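Local coordinates for HmuY protein (Prevotella intermedia, PDB 6R2H) that probably binds heme as a secreted or surface-attached hemophore-like protein of the HmuY family, at residues N173-T177 with G178-A182; A72-I75 with T76-R79. All blocks are in the same frame, centred on the assembly; numbering follows the deposited sequence.

How the contacts relate
Two beta hairpins of one chain illustrate the same principle, an aspartate carboxylate hydrogen-bonded across a hairpin turn, to backbone N-H groups and a threonine hydroxyl in contact 1 and to a histidine ring in contact 2. The centre of contact 2 (72-79) is about 2 Å, that of contact 1 (173-182) about 16 Å, from the centre of the chain; their centres are about 15 Å apart. They belong to different antiparallel sheets and meet where Lys-181 CE packs 3.7 Å from Ile-75 CG2. Tyr-15 and Trp-139 have partners in each hairpin, tying the two sheets further. No heme is bound; a glycerol, probably from the crystallisation liquor, lies about 4 Å from the side chain of Ala-182.

Contact 1 (N173-T177 with G178-A182); sequences NLDKT and GKKKA
Gly-178 receives the chain as it comes out of the turn begun at Asp-175. Its N donates to Asp-175 O at 3.2 Å, and its positive phi of 79° bends the backbone back toward the returning strand. Beside it, Leu-174 lies along the side of the loop: CD2 rests 3.7 Å from Gly-178 O and is equally near Lys-180 O. Thr-177 has OG1 in the cleft between its own backbone N and carbonyl carbon (chi1 71°), a setting from which it serves two partners. Thr-177 OG1 accepts from Lys-179 N at 3.2 Å and donates to Asp-175 OD2 at 2.6 Å, on the syn lone pair of the carboxylate. That carboxylate occupies the middle of the loop. OD2 also takes Thr-177 N, from above its plane, while Asp-175 OD1 accepts Lys-179 N on its syn side and Lys-180 N, at 2.7 Å, from out of the plane. Four hydrogen bonds thus fix its rotation and probably stabilise its negative charge. Farther down, Asp-175 N bonds Lys-180 O, and Ala-182 N reaches Asn-173 O at 3.0 Å; Leu-11 of the neighbouring strand 6-11 touches Asp-175 and Ala-182. An Asx turn leading into a glycine of left-handed backbone conformation forms part of the loop that closes the antiparallel beta hairpin of strands 165-174 and 181-190.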
loop_
_atom_site.group_PDB
_atom_site.type_symbol
_atom_site.label_atom_id
_atom_site.label_comp_id
_atom_site.label_asym_id
_atom_site.label_seq_id
_atom_site.Cartn_x
_atom_site.Cartn_y
_atom_site.Cartn_z
ATOM N N ASN A 173 11.798 -0.506 -3.117
ATOM C CA ASN A 173 10.635 -1.253 -3.584
ATOM C C ASN A 173 11.062 -2.579 -4.215
ATOM O O ASN A 173 10.223 -3.335 -4.714
ATOM C CB ASN A 173 9.738 -0.440 -4.522
ATOM C CG ASN A 173 10.403 -0.091 -5.843
ATOM O OD1 ASN A 173 11.602 0.188 -5.886
ATOM N ND2 ASN A 173 9.649 -0.127 -6.936
ATOM N N LEU A 174 12.374 -2.846 -4.185
ATOM C CA LEU A 174 12.964 -4.055 -4.736
ATOM C C LEU A 174 14.009 -4.588 -3.755
ATOM O O LEU A 174 14.491 -3.851 -2.881
ATOM C CB LEU A 174 13.621 -3.722 -6.081
ATOM C CG LEU A 174 12.650 -3.363 -7.202
ATOM C CD1 LEU A 174 13.311 -2.501 -8.265
ATOM C CD2 LEU A 174 12.052 -4.614 -7.811
ATOM N N ASP A 175 14.346 -5.874 -3.931
ATOM C CA ASP A 175 15.396 -6.552 -3.193
ATOM C C ASP A 175 16.744 -6.154 -3.786
ATOM O O ASP A 175 16.795 -5.332 -4.698
ATOM C CB ASP A 175 15.213 -8.065 -3.315
ATOM C CG ASP A 175 15.539 -8.608 -4.702
ATOM O OD1 ASP A 175 14.956 -8.121 -5.692
ATOM O OD2 ASP A 175 16.394 -9.498 -4.782
ATOM N N LYS A 176 17.824 -6.774 -3.302
ATOM C CA LYS A 176 19.164 -6.468 -3.784
ATOM C C LYS A 176 19.342 -6.818 -5.269
ATOM O O LYS A 176 20.040 -6.106 -5.983
ATOM C CB LYS A 176 20.215 -7.148 -2.900
ATOM C CG LYS A 176 20.238 -8.670 -2.957
ATOM C CD LYS A 176 21.277 -9.267 -2.039
ATOM C CE LYS A 176 21.208 -10.776 -1.981
ATOM N NZ LYS A 176 22.235 -11.318 -1.061
ATOM N N THR A 177 18.715 -7.909 -5.730
ATOM C CA THR A 177 18.878 -8.376 -7.104
ATOM C C THR A 177 18.144 -7.448 -8.070
ATOM O O THR A 177 18.474 -7.392 -9.257
ATOM C CB THR A 177 18.435 -9.842 -7.304
ATOM O OG1 THR A 177 17.010 -9.976 -7.234
ATOM C CG2 THR A 177 19.109 -10.819 -6.358
ATOM N N GLY A 178 17.141 -6.736 -7.544
ATOM C CA GLY A 178 16.280 -5.888 -8.351
ATOM C C GLY A 178 15.215 -6.689 -9.096
ATOM O O GLY A 178 14.598 -6.177 -10.025
ATOM N N LYS A 179 14.981 -7.940 -8.674
ATOM C CA LYS A 179 14.072 -8.823 -9.389
ATOM C C LYS A 179 12.812 -9.069 -8.564
ATOM O O LYS A 179 11.763 -9.344 -9.137
ATOM C CB LYS A 179 14.757 -10.146 -9.746
ATOM C CG LYS A 179 15.749 -10.107 -10.905
ATOM C CD LYS A 179 15.071 -10.131 -12.269
ATOM C CE LYS A 179 15.837 -9.413 -13.363
ATOM N NZ LYS A 179 14.989 -9.128 -14.551
ATOM N N LYS A 180 12.913 -8.960 -7.229
ATOM C CA LYS A 180 11.811 -9.288 -6.332
ATOM C C LYS A 180 11.279 -8.024 -5.656
ATOM O O LYS A 180 12.053 -7.214 -5.153
ATOM C CB LYS A 180 12.259 -10.315 -5.285
ATOM C CG LYS A 180 13.367 -11.245 -5.745
ATOM C CD LYS A 180 13.563 -12.486 -4.905
ATOM C CE LYS A 180 13.484 -13.728 -5.780
ATOM N NZ LYS A 180 14.451 -14.794 -5.396
ATOM N N LYS A 181 9.950 -7.891 -5.584
ATOM C CA LYS A 181 9.291 -6.767 -4.937
ATOM C C LYS A 181 9.560 -6.754 -3.433
ATOM O O LYS A 181 9.761 -7.808 -2.824
ATOM C CB LYS A 181 7.788 -6.838 -5.201
ATOM C CG LYS A 181 7.432 -6.756 -6.674
ATOM C CD LYS A 181 6.064 -7.325 -7.004
ATOM C CE LYS A 181 5.614 -6.952 -8.399
ATOM N NZ LYS A 181 6.774 -6.581 -9.246
ATOM N N ALA A 182 9.518 -5.544 -2.848
ATOM C CA ALA A 182 9.778 -5.323 -1.433
ATOM C C ALA A 182 9.199 -3.981 -0.997
ATOM O O ALA A 182 8.914 -3.120 -1.823
ATOM C CB ALA A 182 11.259 -5.363 -1.159
#

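Contact 2 (A72-I75 with T76-R79); sequences AFHI and TDAR
His-74 and Asp-77 point the same way and lie side by side, imidazole and carboxylate only 10° from coplanar. His-74 ND1 donates, almost within the ring plane, to Asp-77 OD2 2.6 Å away, and the oxygen accepts on its anti lone pair, the side turned from OD1. Two torsions bring the groups together: His-74 CG swings away from its backbone N (chi1 163°), whereas Asp-77 CG sits opposite its own carbonyl carbon. On one face the imidazole is roofed by Ile-75 CG1, 4.0 Å above the ring centre, and its plane is fixed from the far end by a hydrogen bond between NE2 and Tyr-15 O. With both nitrogens facing oxygens, and one of these a carboxylate, a protonated, positively charged ring may be favoured. The two residues are the corners of a type II' beta turn, the tight link of a two-residue beta hairpin between strands 71-74 and 77-80. Ile-75 holds its first inner position with a phi of +57°, a place where glycine is more usual. Between the corners, His-74 N reaches Asp-77 O at 2.9 Å, and Asp-77 N returns a bond to His-74 O. The opposite face of the hairpin carries Phe-73 and Ala-78, a non-hydrogen-bonded pair, in which Phe-73 CE1 approaches Ala-78 CB, obliquely to the ring, at 3.9 Å. Val-183 and Phe-185 of strand 181-190 pack against the same phenyl group. Farther along, Ala-72 N and Arg-79 O pair at 2.8 Å, and the nearly straight side chain of Arg-79 touches Asp-107.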
loop_
_atom_site.group_PDB
_atom_site.type_symbol
_atom_site.label_atom_id
_atom_site.label_comp_id
_atom_site.label_asym_id
_atom_site.label_seq_id
_atom_site.Cartn_x
_atom_site.Cartn_y
_atom_site.Cartn_z
ATOM N N ALA A 72 -0.941 -0.774 5.322
ATOM C CA ALA A 72 -0.913 -2.061 4.647
ATOM C C ALA A 72 -0.473 -1.881 3.198
ATOM O O ALA A 72 -0.731 -0.844 2.587
ATOM C CB ALA A 72 -2.253 -2.753 4.771
ATOM N N PHE A 73 0.192 -2.916 2.673
ATOM C CA PHE A 73 0.735 -2.902 1.327
ATOM C C PHE A 73 0.329 -4.164 0.574
ATOM O O PHE A 73 0.339 -5.264 1.124
ATOM C CB PHE A 73 2.251 -2.682 1.336
ATOM C CG PHE A 73 2.670 -1.340 1.880
ATOM C CD1 PHE A 73 2.737 -0.231 1.047
ATOM C CD2 PHE A 73 2.966 -1.175 3.229
ATOM C CE1 PHE A 73 3.119 1.012 1.540
ATOM C CE2 PHE A 73 3.350 0.066 3.720
ATOM C CZ PHE A 73 3.412 1.159 2.880
ATOM N N HIS A 74 -0.062 -3.948 -0.683
ATOM C CA HIS A 74 -0.304 -4.985 -1.670
ATOM C C HIS A 74 0.501 -4.639 -2.921
ATOM O O HIS A 74 0.122 -3.739 -3.671
ATOM C CB HIS A 74 -1.811 -5.089 -1.984
ATOM C CG HIS A 74 -2.097 -5.818 -3.258
ATOM N ND1 HIS A 74 -2.304 -5.167 -4.463
ATOM C CD2 HIS A 74 -2.204 -7.137 -3.528
ATOM C CE1 HIS A 74 -2.539 -6.055 -5.411
ATOM N NE2 HIS A 74 -2.485 -7.269 -4.863
ATOM N N ILE A 75 1.602 -5.364 -3.141
ATOM C CA ILE A 75 2.568 -5.004 -4.168
ATOM C C ILE A 75 3.030 -3.574 -3.872
ATOM O O ILE A 75 3.825 -3.385 -2.950
ATOM C CB ILE A 75 2.021 -5.240 -5.594
ATOM C CG1 ILE A 75 1.431 -6.648 -5.756
ATOM C CG2 ILE A 75 3.084 -4.951 -6.649
ATOM C CD1 ILE A 75 2.396 -7.766 -5.460
ATOM N N THR A 76 2.492 -2.573 -4.580
ATOM C CA THR A 76 2.870 -1.187 -4.319
ATOM C C THR A 76 1.660 -0.365 -3.886
ATOM O O THR A 76 1.815 0.799 -3.520
ATOM C CB THR A 76 3.660 -0.530 -5.465
ATOM O OG1 THR A 76 2.870 -0.509 -6.653
ATOM C CG2 THR A 76 4.967 -1.223 -5.770
ATOM N N ASP A 77 0.471 -0.972 -3.912
ATOM C CA ASP A 77 -0.729 -0.317 -3.411
ATOM C C ASP A 77 -0.658 -0.175 -1.891
ATOM O O ASP A 77 -0.141 -1.052 -1.205
ATOM C CB ASP A 77 -1.994 -1.102 -3.767
ATOM C CG ASP A 77 -2.039 -1.582 -5.204
ATOM O OD1 ASP A 77 -2.027 -0.729 -6.098
ATOM O OD2 ASP A 77 -2.072 -2.803 -5.408
ATOM N N ALA A 78 -1.242 0.915 -1.380
ATOM C CA ALA A 78 -1.199 1.262 0.033
ATOM C C ALA A 78 -2.602 1.544 0.570
ATOM O O ALA A 78 -3.428 2.179 -0.088
ATOM C CB ALA A 78 -0.311 2.463 0.238
ATOM N N ARG A 79 -2.840 1.085 1.802
ATOM C CA ARG A 79 -4.086 1.310 2.513
ATOM C C ARG A 79 -3.742 1.669 3.953
ATOM O O ARG A 79 -2.721 1.226 4.473
ATOM C CB ARG A 79 -4.909 0.021 2.500
ATOM C CG ARG A 79 -6.315 0.152 3.057
ATOM C CD ARG A 79 -6.879 -1.242 3.182
ATOM N NE ARG A 79 -8.281 -1.316 3.572
ATOM C CZ ARG A 79 -8.900 -2.463 3.850
ATOM N NH1 ARG A 79 -8.237 -3.609 3.773
ATOM N NH2 ARG A 79 -10.174 -2.463 4.213
#